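Long-range contact in GNAT family acetyltransferase (Mycobacterium smegmatis, PDB 6C30), which probably transfers an acetyl group from acetyl-coenzyme A to an amino group, acting as a RimJ-type N-acetyltransferase of the GNAT family: residues V107-I117 / V146-T154. Sequence-based numbering, arbitrary orientation.
Sequences VTHGALRSAWI and VQLHRIEAT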
loop_
_atom_site.group_PDB
_atom_site.type_symbol
_atom_site.label_atom_id
_atom_site.label_comp_id
_atom_site.label_asym_id
_atom_site.label_seq_id
_atom_site.Cartn_x
_atom_site.Cartn_y
_atom_site.Cartn_z
ATOM N N VAL A 107 24.385 -3.377 4.785
ATOM C CA VAL A 107 23.964 -4.737 5.096
ATOM C C VAL A 107 25.102 -5.722 4.862
ATOM O O VAL A 107 25.729 -5.724 3.803
ATOM C CB VAL A 107 22.745 -5.160 4.250
ATOM C CG1 VAL A 107 22.356 -6.601 4.533
ATOM C CG2 VAL A 107 21.561 -4.236 4.524
ATOM N N THR A 108 25.373 -6.546 5.870
ATOM C CA THR A 108 26.345 -7.626 5.735
ATOM C C THR A 108 25.702 -8.936 6.153
ATOM O O THR A 108 24.699 -8.951 6.872
ATOM C CB THR A 108 27.597 -7.374 6.589
ATOM O OG1 THR A 108 27.206 -7.200 7.960
ATOM C CG2 THR A 108 28.333 -6.142 6.103
ATOM N N HIS A 109 26.267 -10.045 5.697
ATOM C CA HIS A 109 25.795 -11.336 6.154
ATOM C C HIS A 109 26.975 -12.066 6.794
ATOM O O HIS A 109 27.601 -11.512 7.696
ATOM C CB HIS A 109 25.133 -12.099 5.007
ATOM C CG HIS A 109 23.873 -11.442 4.528
ATOM N ND1 HIS A 109 22.660 -11.621 5.155
ATOM C CD2 HIS A 109 23.654 -10.564 3.521
ATOM C CE1 HIS A 109 21.738 -10.896 4.539
ATOM N NE2 HIS A 109 22.316 -10.243 3.547
ATOM N N GLY A 110 27.290 -13.281 6.357
ATOM C CA GLY A 110 28.414 -13.998 6.942
ATOM C C GLY A 110 28.319 -14.173 8.450
ATOM O O GLY A 110 27.291 -14.615 8.967
ATOM N N ALA A 111 29.403 -13.837 9.155
ATOM C CA ALA A 111 29.459 -13.964 10.614
ATOM C C ALA A 111 29.096 -12.664 11.325
ATOM O O ALA A 111 29.226 -12.564 12.551
ATOM C CB ALA A 111 30.850 -14.422 11.052
ATOM N N LEU A 112 28.649 -11.670 10.558
ATOM C CA LEU A 112 28.280 -10.376 11.127
ATOM C C LEU A 112 26.758 -10.189 11.096
ATOM O O LEU A 112 26.147 -9.986 12.143
ATOM C CB LEU A 112 28.988 -9.237 10.388
ATOM C CG LEU A 112 28.662 -7.807 10.835
ATOM C CD1 LEU A 112 28.795 -7.642 12.349
ATOM C CD2 LEU A 112 29.556 -6.802 10.111
ATOM N N ARG A 113 26.162 -10.260 9.904
ATOM C CA ARG A 113 24.705 -10.212 9.755
ATOM C C ARG A 113 24.139 -8.977 10.442
ATOM O O ARG A 113 23.252 -9.058 11.297
ATOM C CB ARG A 113 24.057 -11.476 10.318
ATOM C CG ARG A 113 24.693 -12.757 9.808
ATOM C CD ARG A 113 23.963 -13.958 10.362
ATOM N NE ARG A 113 24.834 -15.126 10.422
ATOM C CZ ARG A 113 24.434 -16.331 10.808
ATOM N NH1 ARG A 113 23.170 -16.525 11.164
ATOM N NH2 ARG A 113 25.297 -17.340 10.832
ATOM N N SER A 114 24.700 -7.835 10.083
ATOM C CA SER A 114 24.356 -6.582 10.736
ATOM C C SER A 114 24.077 -5.524 9.679
ATOM O O SER A 114 24.455 -5.677 8.526
ATOM C CB SER A 114 25.490 -6.153 11.678
ATOM O OG SER A 114 25.160 -4.999 12.435
ATOM N N ALA A 115 23.401 -4.460 10.082
ATOM C CA ALA A 115 23.110 -3.335 9.200
ATOM C C ALA A 115 22.784 -2.130 10.059
ATOM O O ALA A 115 22.542 -2.277 11.262
ATOM C CB ALA A 115 21.945 -3.656 8.272
ATOM N N TRP A 116 22.799 -0.939 9.470
ATOM C CA TRP A 116 22.241 0.202 10.180
ATOM C C TRP A 116 20.842 0.483 9.676
ATOM O O TRP A 116 20.440 0.015 8.606
ATOM C CB TRP A 116 23.114 1.469 10.075
ATOM C CG TRP A 116 23.525 1.986 8.710
ATOM C CD1 TRP A 116 24.782 1.941 8.180
ATOM C CD2 TRP A 116 22.715 2.700 7.756
ATOM N NE1 TRP A 116 24.799 2.549 6.944
ATOM C CE2 TRP A 116 23.548 3.016 6.657
ATOM C CE3 TRP A 116 21.365 3.078 7.712
ATOM C CZ2 TRP A 116 23.081 3.701 5.533
ATOM C CZ3 TRP A 116 20.899 3.761 6.583
ATOM C CH2 TRP A 116 21.762 4.066 5.516
ATOM N N ILE A 117 20.096 1.217 10.493
ATOM C CA ILE A 117 18.755 1.674 10.134
ATOM C C ILE A 117 18.693 3.185 10.345
ATOM O O ILE A 117 19.273 3.718 11.291
ATOM C CB ILE A 117 17.668 0.949 10.966
ATOM C CG1 ILE A 117 16.275 1.204 10.394
ATOM C CG2 ILE A 117 17.730 1.342 12.446
ATOM C CD1 ILE A 117 15.276 0.198 10.908
ATOM N N VAL A 146 15.365 -10.674 6.061
ATOM C CA VAL A 146 16.725 -10.310 5.640
ATOM C C VAL A 146 17.764 -11.195 6.352
ATOM O O VAL A 146 18.950 -11.176 6.020
ATOM C CB VAL A 146 17.006 -8.797 5.885
ATOM C CG1 VAL A 146 18.284 -8.339 5.166
ATOM C CG2 VAL A 146 15.823 -7.966 5.389
ATOM N N GLN A 147 17.289 -11.996 7.306
ATOM C CA GLN A 147 18.114 -12.982 8.015
ATOM C C GLN A 147 19.266 -12.332 8.778
ATOM O O GLN A 147 20.346 -12.913 8.926
ATOM C CB GLN A 147 18.651 -14.032 7.036
ATOM C CG GLN A 147 17.550 -14.810 6.334
ATOM C CD GLN A 147 18.079 -15.702 5.228
ATOM O OE1 GLN A 147 19.279 -15.726 4.951
ATOM N NE2 GLN A 147 17.181 -16.442 4.585
ATOM N N LEU A 148 19.031 -11.127 9.284
ATOM C CA LEU A 148 20.060 -10.426 10.030
ATOM C C LEU A 148 20.004 -10.735 11.526
ATOM O O LEU A 148 18.973 -11.171 12.061
ATOM C CB LEU A 148 19.944 -8.912 9.802
ATOM C CG LEU A 148 20.170 -8.475 8.353
ATOM C CD1 LEU A 148 20.003 -6.963 8.220
ATOM C CD2 LEU A 148 21.547 -8.905 7.851
ATOM N N HIS A 149 21.137 -10.508 12.182
ATOM C CA HIS A 149 21.297 -10.749 13.612
ATOM C C HIS A 149 21.309 -9.465 14.451
ATOM O O HIS A 149 20.996 -9.487 15.635
ATOM C CB HIS A 149 22.590 -11.538 13.858
ATOM C CG HIS A 149 22.907 -11.739 15.307
ATOM N ND1 HIS A 149 23.886 -11.025 15.962
ATOM C CD2 HIS A 149 22.350 -12.554 16.235
ATOM C CE1 HIS A 149 23.930 -11.401 17.228
ATOM N NE2 HIS A 149 23.005 -12.327 17.420
ATOM N N ARG A 150 21.646 -8.344 13.823
ATOM C CA ARG A 150 21.858 -7.101 14.550
ATOM C C ARG A 150 21.480 -5.908 13.681
ATOM O O ARG A 150 21.752 -5.902 12.482
ATOM C CB ARG A 150 23.321 -7.013 14.997
ATOM C CG ARG A 150 23.728 -5.749 15.731
ATOM C CD ARG A 150 25.169 -5.866 16.270
ATOM N NE ARG A 150 25.585 -4.631 16.929
ATOM C CZ ARG A 150 25.984 -3.542 16.281
ATOM N NH1 ARG A 150 26.043 -3.548 14.953
ATOM N NH2 ARG A 150 26.329 -2.456 16.958
ATOM N N ILE A 151 20.846 -4.915 14.294
ATOM C CA ILE A 151 20.604 -3.631 13.651
ATOM C C ILE A 151 21.099 -2.517 14.567
ATOM O O ILE A 151 20.838 -2.525 15.779
ATOM C CB ILE A 151 19.113 -3.436 13.326
ATOM C CG1 ILE A 151 18.657 -4.451 12.266
ATOM C CG2 ILE A 151 18.830 -2.010 12.861
ATOM C CD1 ILE A 151 19.345 -4.302 10.918
ATOM N N GLU A 152 21.837 -1.567 13.999
ATOM C CA GLU A 152 22.322 -0.424 14.754
ATOM C C GLU A 152 21.818 0.877 14.152
ATOM O O GLU A 152 21.309 0.891 13.028
ATOM C CB GLU A 152 23.851 -0.409 14.795
ATOM C CG GLU A 152 24.475 -0.180 13.422
ATOM C CD GLU A 152 25.991 -0.199 13.430
ATOM O OE1 GLU A 152 26.586 0.371 12.496
ATOM O OE2 GLU A 152 26.604 -0.789 14.352
ATOM N N ALA A 153 21.957 1.958 14.908
ATOM C CA ALA A 153 21.623 3.297 14.419
ATOM C C ALA A 153 22.547 4.304 15.068
ATOM O O ALA A 153 23.118 4.048 16.139
ATOM C CB ALA A 153 20.168 3.653 14.710
ATOM N N THR A 154 22.728 5.443 14.404
ATOM C CA THR A 154 23.533 6.520 14.966
ATOM C C THR A 154 22.678 7.773 15.109
ATOM O O THR A 154 21.793 8.051 14.284
ATOM C CB THR A 154 24.793 6.810 14.114
ATOM O OG1 THR A 154 24.407 7.033 12.751
ATOM C CG2 THR A 154 25.741 5.627 14.171
HETATM O O HOH W 1 22.432 -13.306 7.348
HETATM O O HOH W 2 25.660 -9.289 14.779
HETATM O O HOH W 3 20.744 -15.093 10.890
HETATM O O HOH W 4 21.353 5.387 11.765
#
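Ile151 packs between Ala115 and Ile117 on the buried face of two parallel strands: its CG2 lies 3.6 Å from Ile117 CG2, and its CD1 lies 3.8 Å from Ala115 CB. Leu148 CD1 approaches that same Ala115 methyl, while its other branch, CD2, turns toward Val107. Helix 130-143 covers this face, Leu139 and Cys142 meeting Ile151. Between the backbones, Glu152 N gives Ala115 O the straightest bond across the contact (165° at the hydrogen), and Ile117 N reaches Glu152 O at 2.8 Å. Upstream, Arg113 O accepts from both His149 N and Arg150 N. The other face carries the polar Ser114, Arg150 and Glu152 beside Trp116. A chi1 of 178° sets Arg150 CG opposite the backbone N; the extended chain then runs along Ser114, and NH1 donates to Ser114 OG at 3.0 Å, in the guanidinium plane. NH1 and NH2 both grip Glu152 OE2, and Glu174 forms a second salt bridge to NH2. Looser is the exposed side, where the Arg113 guanidinium meets Gln147 O through a water, while another water joins His109 ND1 to that carbonyl. Strands 114-121 and 150-155, joined through helix 130-143, make a beta-alpha-beta crossover; their short segments diverge by 36°, consistent with the splayed parallel pair of the GNAT fold.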